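PDB 4AK9: cpftsy from Physcomitrella patens, which probably serves as the chloroplast receptor for the signal recognition particle, a SIMIBI-class GTPase that pairs with the particle's SRP54 GTPase during protein targeting to the thylakoid membrane. Local coordinates for residues A[24-27]-A[28-32]; A[46-49]-A[50-53]; A[52-55]-A[56-59]; A[63-66]-A[67-71]. All coordinates share one frame; numbering follows the deposited sequence.

Contact 1: A[24-27]-A[28-32]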
loop_
_atom_site.group_PDB
_atom_site.type_symbol
_atom_site.label_atom_id
_atom_site.label_comp_id
_atom_site.label_asym_id
_atom_site.label_seq_id
_atom_site.Cartn_x
_atom_site.Cartn_y
_atom_site.Cartn_z
ATOM N N SER A 24 15.615 -6.242 -5.253
ATOM C CA SER A 24 16.510 -5.073 -5.181
ATOM C C SER A 24 15.757 -3.763 -4.940
ATOM O O SER A 24 16.227 -2.902 -4.184
ATOM C CB SER A 24 17.418 -4.966 -6.415
ATOM O OG SER A 24 16.678 -4.634 -7.571
ATOM N N LYS A 25 14.589 -3.590 -5.561
ATOM C CA LYS A 25 13.855 -2.338 -5.311
ATOM C C LYS A 25 13.344 -2.230 -3.887
ATOM O O LYS A 25 13.370 -1.144 -3.289
ATOM C CB LYS A 25 12.705 -2.146 -6.296
ATOM C CG LYS A 25 13.161 -1.928 -7.720
ATOM C CD LYS A 25 12.235 -0.946 -8.425
ATOM C CE LYS A 25 12.122 -1.257 -9.921
ATOM N NZ LYS A 25 13.249 -0.719 -10.757
ATOM N N THR A 26 12.879 -3.354 -3.334
ATOM C CA THR A 26 12.445 -3.359 -1.947
ATOM C C THR A 26 13.627 -3.086 -1.024
ATOM O O THR A 26 13.521 -2.299 -0.071
ATOM C CB THR A 26 11.784 -4.713 -1.556
ATOM O OG1 THR A 26 10.591 -4.894 -2.338
ATOM C CG2 THR A 26 11.391 -4.707 -0.074
ATOM N N ARG A 27 14.758 -3.723 -1.323
ATOM C CA ARG A 27 15.949 -3.634 -0.469
ATOM C C ARG A 27 16.472 -2.210 -0.409
ATOM O O ARG A 27 16.963 -1.756 0.639
ATOM C CB ARG A 27 17.016 -4.631 -0.944
ATOM C CG ARG A 27 18.275 -4.653 -0.110
ATOM C CD ARG A 27 19.165 -5.769 -0.585
ATOM N NE ARG A 27 19.462 -5.683 -2.012
ATOM C CZ ARG A 27 19.050 -6.549 -2.932
ATOM N NH1 ARG A 27 18.281 -7.584 -2.599
ATOM N NH2 ARG A 27 19.408 -6.364 -4.201
ATOM N N GLU A 28 16.344 -1.478 -1.510
ATOM C CA GLU A 28 16.807 -0.096 -1.545
ATOM C C GLU A 28 16.034 0.840 -0.618
ATOM O O GLU A 28 16.623 1.729 0.001
ATOM C CB GLU A 28 16.760 0.453 -2.962
ATOM C CG GLU A 28 17.055 1.940 -3.039
ATOM C CD GLU A 28 17.593 2.351 -4.396
ATOM O OE1 GLU A 28 17.317 1.626 -5.386
ATOM O OE2 GLU A 28 18.298 3.392 -4.467
ATOM N N ASN A 29 14.717 0.672 -0.516
ATOM C CA ASN A 29 14.019 1.426 0.526
ATOM C C ASN A 29 14.471 0.977 1.893
ATOM O O ASN A 29 14.722 1.803 2.771
ATOM C CB ASN A 29 12.500 1.323 0.442
ATOM C CG ASN A 29 11.813 1.962 1.659
ATOM O OD1 ASN A 29 11.952 3.171 1.914
ATOM N ND2 ASN A 29 11.097 1.136 2.430
ATOM N N LEU A 30 14.598 -0.341 2.070
ATOM C CA LEU A 30 14.922 -0.852 3.403
ATOM C C LEU A 30 16.354 -0.531 3.856
ATOM O O LEU A 30 16.662 -0.656 5.046
ATOM C CB LEU A 30 14.662 -2.331 3.480
ATOM C CG LEU A 30 13.170 -2.720 3.359
ATOM C CD1 LEU A 30 13.053 -4.235 3.342
ATOM C CD2 LEU A 30 12.335 -2.121 4.527
ATOM N N ALA A 31 17.195 -0.115 2.917
ATOM C CA ALA A 31 18.604 0.196 3.235
ATOM C C ALA A 31 18.761 1.370 4.197
ATOM O O ALA A 31 19.743 1.450 4.954
ATOM C CB ALA A 31 19.398 0.445 1.954
ATOM N N VAL A 32 17.801 2.279 4.200
ATOM C CA VAL A 32 17.901 3.408 5.110
ATOM C C VAL A 32 17.845 2.980 6.584
ATOM O O VAL A 32 18.203 3.769 7.469
ATOM C CB VAL A 32 16.828 4.476 4.827
ATOM C CG1 VAL A 32 16.803 4.811 3.339
ATOM C CG2 VAL A 32 15.470 4.005 5.305
#

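Contact 2: A[46-49]-A[50-53]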
loop_
_atom_site.group_PDB
_atom_site.type_symbol
_atom_site.label_atom_id
_atom_site.label_comp_id
_atom_site.label_asym_id
_atom_site.label_seq_id
_atom_site.Cartn_x
_atom_site.Cartn_y
_atom_site.Cartn_z
ATOM N N GLU A 46 12.342 6.121 21.049
ATOM C CA GLU A 46 10.958 6.112 20.590
ATOM C C GLU A 46 10.754 6.830 19.257
ATOM O O GLU A 46 10.001 6.343 18.406
ATOM C CB GLU A 46 10.015 6.632 21.672
ATOM C CG GLU A 46 9.952 5.721 22.900
ATOM C CD GLU A 46 9.290 4.369 22.618
ATOM O OE1 GLU A 46 9.858 3.540 21.862
ATOM O OE2 GLU A 46 8.188 4.125 23.165
ATOM N N SER A 47 11.449 7.947 19.062
ATOM C CA SER A 47 11.425 8.691 17.800
ATOM C C SER A 47 12.029 7.889 16.646
ATOM O O SER A 47 11.489 7.885 15.510
ATOM C CB SER A 47 12.193 10.016 17.938
ATOM O OG SER A 47 11.509 10.904 18.812
ATOM N N ILE A 48 13.143 7.222 16.933
ATOM C CA ILE A 48 13.860 6.453 15.941
ATOM C C ILE A 48 13.008 5.252 15.532
ATOM O O ILE A 48 12.961 4.905 14.350
ATOM C CB ILE A 48 15.235 5.987 16.471
ATOM C CG1 ILE A 48 16.112 7.197 16.759
ATOM C CG2 ILE A 48 15.932 5.104 15.460
ATOM C CD1 ILE A 48 16.114 8.188 15.645
ATOM N N LEU A 49 12.302 4.658 16.480
ATOM C CA LEU A 49 11.547 3.443 16.196
ATOM C C LEU A 49 10.281 3.801 15.416
ATOM O O LEU A 49 9.822 3.006 14.601
ATOM C CB LEU A 49 11.201 2.646 17.454
ATOM C CG LEU A 49 12.400 2.023 18.189
ATOM C CD1 LEU A 49 11.949 1.254 19.420
ATOM C CD2 LEU A 49 13.162 1.111 17.263
ATOM N N ASP A 50 9.723 4.980 15.667
ATOM C CA ASP A 50 8.636 5.502 14.830
ATOM C C ASP A 50 9.100 5.639 13.397
ATOM O O ASP A 50 8.401 5.208 12.473
ATOM C CB ASP A 50 8.120 6.859 15.347
ATOM C CG ASP A 50 7.092 6.706 16.467
ATOM O OD1 ASP A 50 6.863 5.559 16.922
ATOM O OD2 ASP A 50 6.505 7.730 16.906
ATOM N N GLU A 51 10.258 6.256 13.195
ATOM C CA GLU A 51 10.841 6.386 11.868
ATOM C C GLU A 51 11.080 5.023 11.224
ATOM O O GLU A 51 10.824 4.855 10.020
ATOM C CB GLU A 51 12.145 7.185 11.896
ATOM C CG GLU A 51 11.985 8.622 12.374
ATOM C CD GLU A 51 13.295 9.406 12.320
ATOM O OE1 GLU A 51 13.994 9.322 11.281
ATOM O OE2 GLU A 51 13.624 10.093 13.320
ATOM N N LEU A 52 11.585 4.069 12.005
ATOM C CA LEU A 52 11.795 2.696 11.547
ATOM C C LEU A 52 10.481 2.066 11.067
ATOM O O LEU A 52 10.429 1.452 9.980
ATOM C CB LEU A 52 12.369 1.825 12.677
ATOM C CG LEU A 52 12.508 0.334 12.345
ATOM C CD1 LEU A 52 13.419 0.211 11.146
ATOM C CD2 LEU A 52 13.085 -0.461 13.543
ATOM N N GLU A 53 9.437 2.220 11.866
ATOM C CA GLU A 53 8.154 1.644 11.539
ATOM C C GLU A 53 7.626 2.244 10.239
ATOM O O GLU A 53 7.102 1.498 9.386
ATOM C CB GLU A 53 7.162 1.851 12.653
ATOM C CG GLU A 53 6.069 0.847 12.624
ATOM C CD GLU A 53 5.242 0.839 13.884
ATOM O OE1 GLU A 53 5.793 1.039 15.011
ATOM O OE2 GLU A 53 4.021 0.643 13.737
#

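Contact 3: A[52-55]-A[56-59]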
loop_
_atom_site.group_PDB
_atom_site.type_symbol
_atom_site.label_atom_id
_atom_site.label_comp_id
_atom_site.label_asym_id
_atom_site.label_seq_id
_atom_site.Cartn_x
_atom_site.Cartn_y
_atom_site.Cartn_z
ATOM N N LEU A 52 11.585 4.069 12.005
ATOM C CA LEU A 52 11.795 2.696 11.547
ATOM C C LEU A 52 10.481 2.066 11.067
ATOM O O LEU A 52 10.429 1.452 9.980
ATOM C CB LEU A 52 12.369 1.825 12.677
ATOM C CG LEU A 52 12.508 0.334 12.345
ATOM C CD1 LEU A 52 13.419 0.211 11.146
ATOM C CD2 LEU A 52 13.085 -0.461 13.543
ATOM N N GLU A 53 9.437 2.220 11.866
ATOM C CA GLU A 53 8.154 1.644 11.539
ATOM C C GLU A 53 7.626 2.244 10.239
ATOM O O GLU A 53 7.102 1.498 9.386
ATOM C CB GLU A 53 7.162 1.851 12.653
ATOM C CG GLU A 53 6.069 0.847 12.624
ATOM C CD GLU A 53 5.242 0.839 13.884
ATOM O OE1 GLU A 53 5.793 1.039 15.011
ATOM O OE2 GLU A 53 4.021 0.643 13.737
ATOM N N GLU A 54 7.806 3.547 10.068
ATOM C CA GLU A 54 7.428 4.226 8.817
ATOM C C GLU A 54 8.232 3.735 7.607
ATOM O O GLU A 54 7.689 3.620 6.532
ATOM C CB GLU A 54 7.492 5.760 8.957
ATOM C CG GLU A 54 6.508 6.290 10.012
ATOM C CD GLU A 54 5.687 7.493 9.541
ATOM O OE1 GLU A 54 6.236 8.627 9.498
ATOM O OE2 GLU A 54 4.485 7.297 9.221
ATOM N N VAL A 55 9.504 3.392 7.769
ATOM C CA VAL A 55 10.259 2.835 6.669
ATOM C C VAL A 55 9.640 1.494 6.238
ATOM O O VAL A 55 9.455 1.214 5.024
ATOM C CB VAL A 55 11.745 2.695 7.044
ATOM C CG1 VAL A 55 12.443 1.844 6.021
ATOM C CG2 VAL A 55 12.377 4.108 7.119
ATOM N N LEU A 56 9.258 0.677 7.206
ATOM C CA LEU A 56 8.551 -0.570 6.907
ATOM C C LEU A 56 7.229 -0.351 6.164
ATOM O O LEU A 56 6.924 -1.109 5.231
ATOM C CB LEU A 56 8.278 -1.383 8.169
ATOM C CG LEU A 56 9.513 -1.788 8.998
ATOM C CD1 LEU A 56 9.080 -2.703 10.137
ATOM C CD2 LEU A 56 10.565 -2.461 8.107
ATOM N N LEU A 57 6.476 0.665 6.547
ATOM C CA LEU A 57 5.200 0.978 5.895
ATOM C C LEU A 57 5.425 1.355 4.425
ATOM O O LEU A 57 4.614 0.987 3.550
ATOM C CB LEU A 57 4.431 2.090 6.644
ATOM C CG LEU A 57 3.909 1.777 8.061
ATOM C CD1 LEU A 57 3.210 3.022 8.649
ATOM C CD2 LEU A 57 2.937 0.600 8.104
ATOM N N VAL A 58 6.521 2.030 4.137
ATOM C CA VAL A 58 6.857 2.378 2.766
ATOM C C VAL A 58 7.000 1.109 1.909
ATOM O O VAL A 58 6.570 1.068 0.751
ATOM C CB VAL A 58 8.112 3.282 2.704
ATOM C CG1 VAL A 58 8.515 3.543 1.243
ATOM C CG2 VAL A 58 7.857 4.604 3.471
ATOM N N SER A 59 7.583 0.054 2.468
ATOM C CA SER A 59 7.690 -1.215 1.761
ATOM C C SER A 59 6.468 -2.137 1.913
ATOM O O SER A 59 6.515 -3.308 1.542
ATOM C CB SER A 59 8.980 -1.964 2.133
ATOM O OG SER A 59 10.117 -1.292 1.591
#

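Contact 4: A[63-66]-A[67-71]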
loop_
_atom_site.group_PDB
_atom_site.type_symbol
_atom_site.label_atom_id
_atom_site.label_comp_id
_atom_site.label_asym_id
_atom_site.label_seq_id
_atom_site.Cartn_x
_atom_site.Cartn_y
_atom_site.Cartn_z
ATOM N N PRO A 63 0.090 -1.689 8.407
ATOM C CA PRO A 63 0.116 -1.059 9.746
ATOM C C PRO A 63 0.132 -2.090 10.883
ATOM O O PRO A 63 0.913 -1.960 11.823
ATOM C CB PRO A 63 -1.179 -0.235 9.770
ATOM C CG PRO A 63 -1.331 0.203 8.285
ATOM C CD PRO A 63 -0.889 -1.046 7.494
ATOM N N LYS A 64 -0.697 -3.125 10.808
ATOM C CA LYS A 64 -0.692 -4.096 11.896
ATOM C C LYS A 64 0.576 -4.927 11.994
ATOM O O LYS A 64 1.035 -5.231 13.101
ATOM C CB LYS A 64 -1.913 -5.004 11.820
ATOM C CG LYS A 64 -3.182 -4.240 12.089
ATOM C CD LYS A 64 -4.360 -5.180 12.049
ATOM C CE LYS A 64 -5.579 -4.442 11.518
ATOM N NZ LYS A 64 -6.210 -5.171 10.365
ATOM N N THR A 65 1.130 -5.307 10.846
ATOM C CA THR A 65 2.341 -6.135 10.809
ATOM C C THR A 65 3.561 -5.317 11.296
ATOM O O THR A 65 4.379 -5.793 12.116
ATOM C CB THR A 65 2.589 -6.663 9.357
ATOM O OG1 THR A 65 1.457 -7.456 8.937
ATOM C CG2 THR A 65 3.866 -7.507 9.248
ATOM N N ALA A 66 3.685 -4.092 10.800
ATOM C CA ALA A 66 4.769 -3.187 11.212
ATOM C C ALA A 66 4.670 -2.869 12.712
ATOM O O ALA A 66 5.697 -2.791 13.399
ATOM C CB ALA A 66 4.744 -1.868 10.370
ATOM N N LEU A 67 3.441 -2.695 13.210
ATOM C CA LEU A 67 3.213 -2.416 14.637
ATOM C C LEU A 67 3.771 -3.564 15.477
ATOM O O LEU A 67 4.540 -3.358 16.426
ATOM C CB LEU A 67 1.717 -2.199 14.906
ATOM C CG LEU A 67 1.189 -2.133 16.344
ATOM C CD1 LEU A 67 2.029 -1.195 17.193
ATOM C CD2 LEU A 67 -0.255 -1.660 16.300
ATOM N N LYS A 68 3.439 -4.792 15.108
ATOM C CA LYS A 68 3.874 -5.905 15.940
ATOM C C LYS A 68 5.365 -6.210 15.813
ATOM O O LYS A 68 5.987 -6.652 16.782
ATOM C CB LYS A 68 3.040 -7.149 15.686
ATOM C CG LYS A 68 3.318 -7.785 14.374
ATOM C CD LYS A 68 2.631 -9.133 14.295
ATOM C CE LYS A 68 1.143 -8.996 14.509
ATOM N NZ LYS A 68 0.434 -10.217 14.038
ATOM N N ILE A 69 5.948 -5.972 14.634
ATOM C CA ILE A 69 7.400 -6.110 14.491
ATOM C C ILE A 69 8.155 -5.136 15.378
ATOM O O ILE A 69 9.064 -5.526 16.110
ATOM C CB ILE A 69 7.842 -5.888 13.030
ATOM C CG1 ILE A 69 7.360 -7.061 12.187
ATOM C CG2 ILE A 69 9.358 -5.766 12.944
ATOM C CD1 ILE A 69 7.457 -6.841 10.676
ATOM N N VAL A 70 7.782 -3.864 15.316
ATOM C CA VAL A 70 8.508 -2.845 16.053
ATOM C C VAL A 70 8.193 -2.894 17.559
ATOM O O VAL A 70 9.085 -2.666 18.390
ATOM C CB VAL A 70 8.283 -1.461 15.409
ATOM C CG1 VAL A 70 8.935 -0.338 16.216
ATOM C CG2 VAL A 70 8.845 -1.477 13.961
ATOM N N ASP A 71 6.962 -3.258 17.909
ATOM C CA ASP A 71 6.540 -3.288 19.316
ATOM C C ASP A 71 7.373 -4.280 20.115
ATOM O O ASP A 71 7.784 -3.987 21.231
ATOM C CB ASP A 71 5.054 -3.601 19.438
ATOM C CG ASP A 71 4.407 -2.930 20.653
ATOM O OD1 ASP A 71 4.919 -1.890 21.134
ATOM O OD2 ASP A 71 3.377 -3.453 21.130
#

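Contact 1: A[24-27]-A[28-32]
Thr-26 and Leu-30 stand one helical turn apart and run side by side in the same direction, the methyl CG2 of Thr-26 meeting CD1 of Leu-30 at 3.8 Å. Leucine suits the later position because its branch also lies against the previous turn, with CG 3.5 Å from O of Thr-26. That same carbonyl receives the amide of Leu-30, N to O 3.1 Å. Threonine suits the earlier position because it has two unlike branches: its methyl, anti to the backbone N, goes to Leu-30, while OG1, beside that N (chi1 -64°), bonds to the amide of Gly-278. Arg-27 works on another side of the helix. Its chain leaves anti to the backbone N and bends at chi3 (55°), which folds the guanidinium back until one face lies over CA of Ser-24, which stands 3.2 Å above the plane near the group's rim. There NH1 bonds to the carbonyls of Phe-20 and Ala-315, and the charge forms a cation-pi contact with the Phe-20 ring. The amide of Glu-28 takes O of Ser-24 at 3.0 Å, whereas that of Ala-31 reaches O of Arg-27 only through a weak, bent bond. Further out, Asn-29 ND2 bonds to O of Val-55 and OG of Ser-59 at the end of helix 45-58. Short helix 24-30, wedged between helix 45-58 and the C-terminal helix 309-316, is consistent with the N-terminal part of the NG domain of SRP GTPases.

Contact 2: A[46-49]-A[50-53]
The shortest polar bond here runs from N of Leu-52 to O of Ile-48, 2.8 Å. The amides of Asp-50, Glu-51 and Glu-53 make the same kind of i to i+4 bond, that of Glu-53 N to Leu-49 O being 2.9 Å. On this regular frame the residue types sort themselves by side. Leu-49 and Leu-52 point the same way and touch through their CD2 methyls at 4.0 Å, giving an apolar ridge that meets Ile-77 on helix 63-78 and Leu-36 on helix 32-37. Glu-51, suited to an exposed place, lays its chain back along the previous turn: CG sits beside the backbone N (chi1 -62°), 3.3 Å from O of Ser-47, and OE2 ends 3.9 Å from CD1 of Ile-48. The acidic side is spaced for Glu-46, Asp-50 and Glu-53 to lie together, and all three form salt bridges with Arg-74. The second subunit supplies more donors, Arg-210 to Glu-46, the backbone N of Leu-211 to OD2 of Asp-50, and His-212 to OE2 of Glu-53. With an alanine in place of Asp-50, Arg-74 would probably lose one of its carboxylate mates and the amide of Leu-211 in the second subunit would be left without its acceptor. Glu-46 OE1 and Asp-50 OD1 stay 6.1 Å apart, and the two subunits' arginines probably offset the repulsion between these buried or half-buried acids, favouring their ionised forms.

Contact 3: A[52-55]-A[56-59]
The carboxylate of Glu-54 passes loosely by Leu-57, OE2 to CD1 4.5 Å, and OE2 is hydrogen-bonded to NE2 of Gln-254 of the second subunit. Of the flat peptide groups, the carbonyl of Glu-53 accepts the amide of Leu-57, N to O 3.0 Å, and it also has CB of Leu-56 3.3 Å away. The carbonyl of Leu-52 accepts N of Leu-56 at 3.1 Å, and CG of Leu-56 lies 3.5 Å from the same oxygen. In both Leu-56 and Leu-57 the first torsion sets CG beside the backbone N, chi1 -58° in the former, which brings each branch point back against the preceding turn and leaves the methyls to reach the neighbouring helices. CG2 of Val-58 stands 3.2 Å from O of Glu-54, its beta branch placing a methyl next to the backbone. Beyond it the helix gives out: Ser-59 leaves helical angles, and its N reaches O of Val-55 only by a weak 3.4 Å bond. Leucines and valines fit here because neighbours crowd round: Val-55 rests on Val-32 and Val-33, Leu-56 on Leu-30 of helix 24-30, and Leu-57 on Ala-66 of helix 63-78, while Leu-57 and Val-58 also meet Thr-247 and Thr-246 of the second subunit.

Contact 4: A[63-66]-A[67-71]
Ala-66, Leu-67 and Thr-65 have the most surface buried between these two turns of the helix. The carbonyl of Ala-66 receives N of Val-70 at 3.0 Å, and CG2 of Val-70 settles 3.5 Å from the same oxygen. With no more than a methyl to offer, Ala-66 lets helix 45-58 come close, where it meets Glu-53 and Leu-57. Leu-67 closes the first turn: its N bonds to O of Pro-63 at 3.0 Å while its CB lies 3.2 Å from that oxygen. CG2 of Thr-65 lies alongside CD1 of Ile-69 at 3.9 Å, and both residues press on Leu-99 of helix 85-101. OG1 of Thr-65 is bonded to Asp-286, whose other oxygen forms a salt bridge with NZ of Lys-68. That lysine has CG in the crowded position between N and carbonyl carbon (chi1 72°), 3.2 Å from O of Thr-65, and its chain bends again at chi3. Proline suits the first turn, where a backbone N-H would have no carbonyl of a preceding turn to bond. Small and apolar side chains packed against helices 45-58 and 85-101 are characteristic of the helical bundle of the SRP54-type N domain, tied here by Asp-286 to the GTPase domain.

Contacts 2 and 3 are successive turns of helix 45-58, sharing Leu-52 and Glu-53, and are the most buried; contacts 1 and 4 are partly exposed and lie on helices that flank it. Contact 3 has more aliphatic side chains, with Glu-53 and Glu-54 turned to the second subunit, whereas in contact 2, earlier on the helix and farther from the centre of the chain, three acids gather round Arg-74. Contact 4 joins both through Glu-53, whose CD lies 3.7 Å from O of Ala-66. Contact 1 touches contact 3 but stays about 7 Å from contact 2 at the nearest atoms. Contacts 2, 3 and 4 meet the second subunit; contact 1 does not.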